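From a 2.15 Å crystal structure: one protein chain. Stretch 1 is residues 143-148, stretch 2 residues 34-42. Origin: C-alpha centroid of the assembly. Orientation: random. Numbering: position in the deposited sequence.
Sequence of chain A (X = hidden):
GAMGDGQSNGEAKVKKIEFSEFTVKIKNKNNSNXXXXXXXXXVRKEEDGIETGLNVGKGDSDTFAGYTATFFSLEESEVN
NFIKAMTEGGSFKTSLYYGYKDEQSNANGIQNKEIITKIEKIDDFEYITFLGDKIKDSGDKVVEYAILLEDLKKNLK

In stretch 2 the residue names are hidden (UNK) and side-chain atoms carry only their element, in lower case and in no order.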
ATOM      1  N   VAL A 143     -10.632   3.796  -4.434  1.00 35.22           N
ATOM      2  CA  VAL A 143      -9.824   4.358  -3.348  1.00 37.47           C
ATOM      3  C   VAL A 143      -8.454   4.794  -3.872  1.00 34.49           C
ATOM      4  O   VAL A 143      -7.875   4.222  -4.834  1.00 34.96           O
ATOM      5  CB  VAL A 143      -9.715   3.255  -2.255  1.00 40.08           C
ATOM      6  CG1 VAL A 143      -8.603   2.304  -2.674  1.00 43.92           C
ATOM      7  CG2 VAL A 143      -9.446   3.777  -0.855  1.00 41.73           C
ATOM      8  N   GLU A 144      -7.896   5.814  -3.273  1.00 35.25           N
ATOM      9  CA  GLU A 144      -6.575   6.244  -3.660  1.00 30.34           C
ATOM     10  C   GLU A 144      -5.718   6.290  -2.405  1.00 31.88           C
ATOM     11  O   GLU A 144      -6.214   6.623  -1.326  1.00 29.18           O
ATOM     12  CB  GLU A 144      -6.632   7.601  -4.336  1.00 31.94           C
ATOM     13  CG  GLU A 144      -5.330   8.009  -5.030  1.00 34.98           C
ATOM     14  CD  GLU A 144      -5.328   9.450  -5.520  1.00 40.78           C
ATOM     15  OE1 GLU A 144      -6.448   9.996  -5.675  1.00 40.77           O
ATOM     16  OE2 GLU A 144      -4.223  10.035  -5.767  1.00 38.76           O
ATOM     17  N   TYR A 145      -4.439   5.975  -2.530  1.00 26.18           N
ATOM     18  CA  TYR A 145      -3.600   5.866  -1.362  1.00 26.29           C
ATOM     19  C   TYR A 145      -2.438   6.804  -1.558  1.00 27.14           C
ATOM     20  O   TYR A 145      -2.022   7.027  -2.671  1.00 27.83           O
ATOM     21  CB  TYR A 145      -3.080   4.418  -1.086  1.00 23.93           C
ATOM     22  CG  TYR A 145      -4.145   3.479  -0.618  1.00 25.29           C
ATOM     23  CD1 TYR A 145      -4.480   3.405   0.721  1.00 24.51           C
ATOM     24  CD2 TYR A 145      -4.811   2.659  -1.493  1.00 23.80           C
ATOM     25  CE1 TYR A 145      -5.496   2.576   1.164  1.00 25.24           C
ATOM     26  CE2 TYR A 145      -5.766   1.786  -1.051  1.00 22.83           C
ATOM     27  CZ  TYR A 145      -6.111   1.737   0.282  1.00 23.02           C
ATOM     28  OH  TYR A 145      -7.130   0.937   0.777  1.00 22.93           O
ATOM     29  N   ALA A 146      -1.878   7.290  -0.446  1.00 29.01           N
ATOM     30  CA  ALA A 146      -0.617   8.057  -0.481  1.00 30.46           C
ATOM     31  C   ALA A 146       0.299   7.783   0.690  1.00 27.31           C
ATOM     32  O   ALA A 146      -0.129   7.500   1.838  1.00 26.76           O
ATOM     33  CB  ALA A 146      -0.896   9.554  -0.600  1.00 31.30           C
ATOM     34  N   ILE A 147       1.575   7.844   0.372  1.00 26.65           N
ATOM     35  CA  ILE A 147       2.638   7.538   1.331  1.00 28.46           C
ATOM     36  C   ILE A 147       3.755   8.532   1.112  1.00 24.55           C
ATOM     37  O   ILE A 147       4.204   8.733  -0.008  1.00 25.41           O
ATOM     38  CB  ILE A 147       3.283   6.132   1.106  1.00 25.31           C
ATOM     39  CG1 ILE A 147       2.284   5.040   1.417  1.00 28.65           C
ATOM     40  CG2 ILE A 147       4.498   6.008   1.995  1.00 29.50           C
ATOM     41  CD1 ILE A 147       2.531   3.675   0.800  1.00 29.28           C
ATOM     42  N   LEU A 148       4.319   9.053   2.181  1.00 25.45           N
ATOM     43  CA  LEU A 148       5.405  10.006   2.013  1.00 27.02           C
ATOM     44  C   LEU A 148       6.597   9.486   1.214  1.00 24.91           C
ATOM     45  O   LEU A 148       7.180   8.454   1.462  1.00 26.25           O
ATOM     46  CB  LEU A 148       5.856  10.534   3.398  1.00 32.18           C
ATOM     47  CG  LEU A 148       6.679  11.814   3.442  1.00 39.15           C
ATOM     48  CD1 LEU A 148       5.894  13.005   2.869  1.00 41.82           C
ATOM     49  CD2 LEU A 148       7.055  12.076   4.900  1.00 38.28           C
ATOM     50  N   UNK A  34     -11.718  13.752   2.483  1.00 80.71           N
ATOM     51  CA  UNK A  34     -10.423  14.321   2.316  1.00 76.68           C
ATOM     52  C   UNK A  34      -9.377  13.291   2.000  1.00 59.08           C
ATOM     53  O   UNK A  34      -9.688  12.192   1.760  1.00 58.58           O
ATOM     54  c   UNK A  34     -10.090  15.077   3.610  1.00 83.05           C
ATOM     55  c   UNK A  34     -10.552  14.344   4.870  1.00 85.87           C
ATOM     56  o   UNK A  34     -11.417  13.472   4.812  1.00 79.01           O
ATOM     57  n   UNK A  34      -9.959  14.688   5.999  1.00 85.44           N
ATOM     58  N   UNK A  35      -8.125  13.686   2.020  1.00 59.66           N
ATOM     59  CA  UNK A  35      -7.074  12.789   2.324  1.00 57.01           C
ATOM     60  C   UNK A  35      -7.157  12.629   3.836  1.00 54.44           C
ATOM     61  O   UNK A  35      -7.230  13.591   4.544  1.00 64.07           O
ATOM     62  c   UNK A  35      -4.222  11.284  -2.366  1.00 39.25           C
ATOM     63  c   UNK A  35      -4.433   9.678  -0.628  1.00 40.35           C
ATOM     64  c   UNK A  35      -5.725  13.338   1.904  1.00 46.05           C
ATOM     65  c   UNK A  35      -5.330  13.123   0.484  1.00 51.96           C
ATOM     66  c   UNK A  35      -4.614  12.216  -1.461  1.00 42.60           C
ATOM     67  c   UNK A  35      -4.928  11.908  -0.150  1.00 45.09           C
ATOM     68  c   UNK A  35      -4.129  10.020  -1.935  1.00 40.37           C
ATOM     69  c   UNK A  35      -5.228  14.062  -0.442  1.00 52.08           C
ATOM     70  c   UNK A  35      -4.831  10.588   0.260  1.00 42.86           C
ATOM     71  n   UNK A  35      -4.810  13.547  -1.607  1.00 55.03           N
ATOM     72  N   UNK A  36      -7.185  11.415   4.317  1.00 45.22           N
ATOM     73  CA  UNK A  36      -7.163  11.110   5.767  1.00 43.35           C
ATOM     74  C   UNK A  36      -5.954  10.215   6.075  1.00 45.92           C
ATOM     75  O   UNK A  36      -5.512   9.449   5.195  1.00 41.12           O
ATOM     76  c   UNK A  36      -8.434  10.382   6.157  1.00 40.27           C
ATOM     77  N   UNK A  37      -5.413  10.297   7.296  1.00 40.00           N
ATOM     78  CA  UNK A  37      -4.347   9.389   7.721  1.00 40.92           C
ATOM     79  C   UNK A  37      -5.083   8.065   7.923  1.00 42.50           C
ATOM     80  O   UNK A  37      -6.108   8.067   8.603  1.00 42.80           O
ATOM     81  o   UNK A  37      -3.368  11.868  10.047  1.00 57.31           O
ATOM     82  o   UNK A  37      -2.548  11.538   8.026  1.00 49.27           O
ATOM     83  c   UNK A  37      -3.187  11.159   9.035  1.00 47.41           C
ATOM     84  c   UNK A  37      -3.773   9.808   9.062  1.00 41.71           C
ATOM     85  N   UNK A  38      -4.633   6.956   7.334  1.00 32.27           N
ATOM     86  CA  UNK A  38      -5.334   5.678   7.577  1.00 30.97           C
ATOM     87  C   UNK A  38      -4.694   4.794   8.659  1.00 31.49           C
ATOM     88  O   UNK A  38      -5.374   4.290   9.574  1.00 32.17           O
ATOM     89  c   UNK A  38      -7.627   3.666   6.932  1.00 32.64           C
ATOM     90  c   UNK A  38      -6.149   2.736   5.106  1.00 33.15           C
ATOM     91  c   UNK A  38      -5.508   4.902   6.275  1.00 31.20           C
ATOM     92  c   UNK A  38      -6.202   3.536   6.408  1.00 30.36           C
ATOM     93  N   UNK A  39      -3.386   4.575   8.555  1.00 30.87           N
ATOM     94  CA  UNK A  39      -2.698   3.720   9.504  1.00 25.99           C
ATOM     95  C   UNK A  39      -1.268   3.524   9.073  1.00 29.58           C
ATOM     96  O   UNK A  39      -0.622   4.426   8.434  1.00 28.15           O
ATOM     97  N   UNK A  40      -0.774   2.339   9.409  1.00 27.01           N
ATOM     98  CA  UNK A  40       0.544   1.923   9.015  1.00 28.07           C
ATOM     99  C   UNK A  40       0.556   0.910   7.872  1.00 27.49           C
ATOM    100  O   UNK A  40      -0.216  -0.018   7.892  1.00 26.62           O
ATOM    101  c   UNK A  40       1.209   1.240  10.211  1.00 28.49           C
ATOM    102  o   UNK A  40       1.995   1.798  12.381  1.00 43.69           O
ATOM    103  o   UNK A  40       1.739   3.469  10.994  1.00 35.37           O
ATOM    104  c   UNK A  40       1.651   2.253  11.289  1.00 33.82           C
ATOM    105  N   UNK A  41       1.524   1.055   6.961  1.00 25.99           N
ATOM    106  CA  UNK A  41       1.851   0.024   6.008  1.00 24.87           C
ATOM    107  C   UNK A  41       3.200  -0.585   6.380  1.00 24.05           C
ATOM    108  O   UNK A  41       4.224   0.081   6.380  1.00 22.69           O
ATOM    109  c   UNK A  41       2.020  -0.538   3.458  1.00 26.16           C
ATOM    110  c   UNK A  41       0.776  -1.352   3.305  1.00 29.61           C
ATOM    111  c   UNK A  41       2.341   0.082   2.105  1.00 27.07           C
ATOM    112  c   UNK A  41       1.848   0.538   4.547  1.00 24.60           C
ATOM    113  N   UNK A  42       3.159  -1.889   6.675  1.00 23.45           N
ATOM    114  CA  UNK A  42       4.339  -2.715   6.961  1.00 20.57           C
ATOM    115  C   UNK A  42       4.800  -3.397   5.645  1.00 22.50           C
ATOM    116  O   UNK A  42       4.014  -4.086   5.052  1.00 19.13           O
ATOM    117  c   UNK A  42       3.447  -3.114   9.249  1.00 22.31           C
ATOM    118  c   UNK A  42       5.197  -4.633   8.394  1.00 24.61           C
ATOM    119  c   UNK A  42       3.984  -3.774   8.011  1.00 21.05           C
TER

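Position 34 carries four side-chain atoms, two carbons with one oxygen and one nitrogen on the second, and they touch nothing on stretch 1. An sp2 carbon bearing both elements is a carboxamide one carbon from the backbone, which makes this Asn-34. The peptide bond before it is cis, and the residue is poorly ordered.

Position 35 has ten side-chain atoms: one carbon, then fused five- and six-membered rings holding eight carbons and one nitrogen. Carbons of the six-membered ring touch the backbone from Glu-144 to Ala-146, CB of Ala-146 and the carboxylate of Glu-144. That bicycle is an indole, and the residue is Trp-35. Its CA-to-CB bond points sideways, yet with chi1 at -84° and chi2 at 111° the six-membered ring reaches the strand of stretch 1. CZ3 of Trp-35 lies 3.5 Å from the backbone N of Ala-146, 3.6 Å from C of Tyr-145 and 3.6 Å from O of Glu-144, while CH2 of Trp-35 is 3.5 Å from CB of Ala-146. The Tyr-145 carbon sits at the ring edge, near its plane. On the same ring, CZ2 of Trp-35 is 3.6 Å from OE2 of Glu-144; no hydrogen bond is involved.

Position 36 shows a single side-chain carbon that touches nothing on stretch 1, hence Ala-36. Position 37 has two carbons, the second carrying two oxygens, and again no contact with stretch 1: a carboxylate on a one-carbon stem, Asp-37. Its CA-to-CB bond points away, and although the end of the side chain comes nearer, it makes no contact; OD1 is hydrogen-bonded elsewhere in the structure.

Position 38 has four carbons, forked at the second, and an end carbon touches CE1 of Tyr-145. Branching there rather than at the first carbon identifies Leu-38. Its CA-to-CB bond points toward stretch 1, and in the t, p rotamer CD2 of Leu-38 approaches CE1 of Tyr-145 to 4.0 Å, at the edge of the phenol ring and near its plane.

Position 39 has no side-chain atoms and is therefore Gly-39, with phi/psi of 174/-148. Position 40 repeats the pattern of two carbons and two oxygens, touching nothing on stretch 1: Asp-40.

Position 41 again has four carbons forked at the second, an end carbon touching CD1 of Ile-147, so it is Leu-41. It is buried, and its CA-to-CB bond points toward stretch 1, with CD2 of Leu-41 3.8 Å from CD1 of Ile-147. Position 42 has three carbons, one carrying the other two, without contact to stretch 1; branching at the first carbon gives Val-42.

The two strand axes cross at 67° and approach to 8.6 Å, and no hydrogen bond joins the stretches, so the contact is one of side-chain packing rather than sheet pairing. Together they bury 271 Å², both sides summed. Trp-35 supplies the largest share, 96 Å², by bringing CZ3 of its six-membered ring up to the backbone from Glu-144 to Ala-146, with C of Tyr-145 at the ring edge. Leu-38 and Leu-41 add smaller apolar contacts with Tyr-145 and Ile-147, whose side-chain ends come nearer although their CA-to-CB bonds point away and sideways, respectively.

Stretch 2, residues 34-42: NWADLGDLV
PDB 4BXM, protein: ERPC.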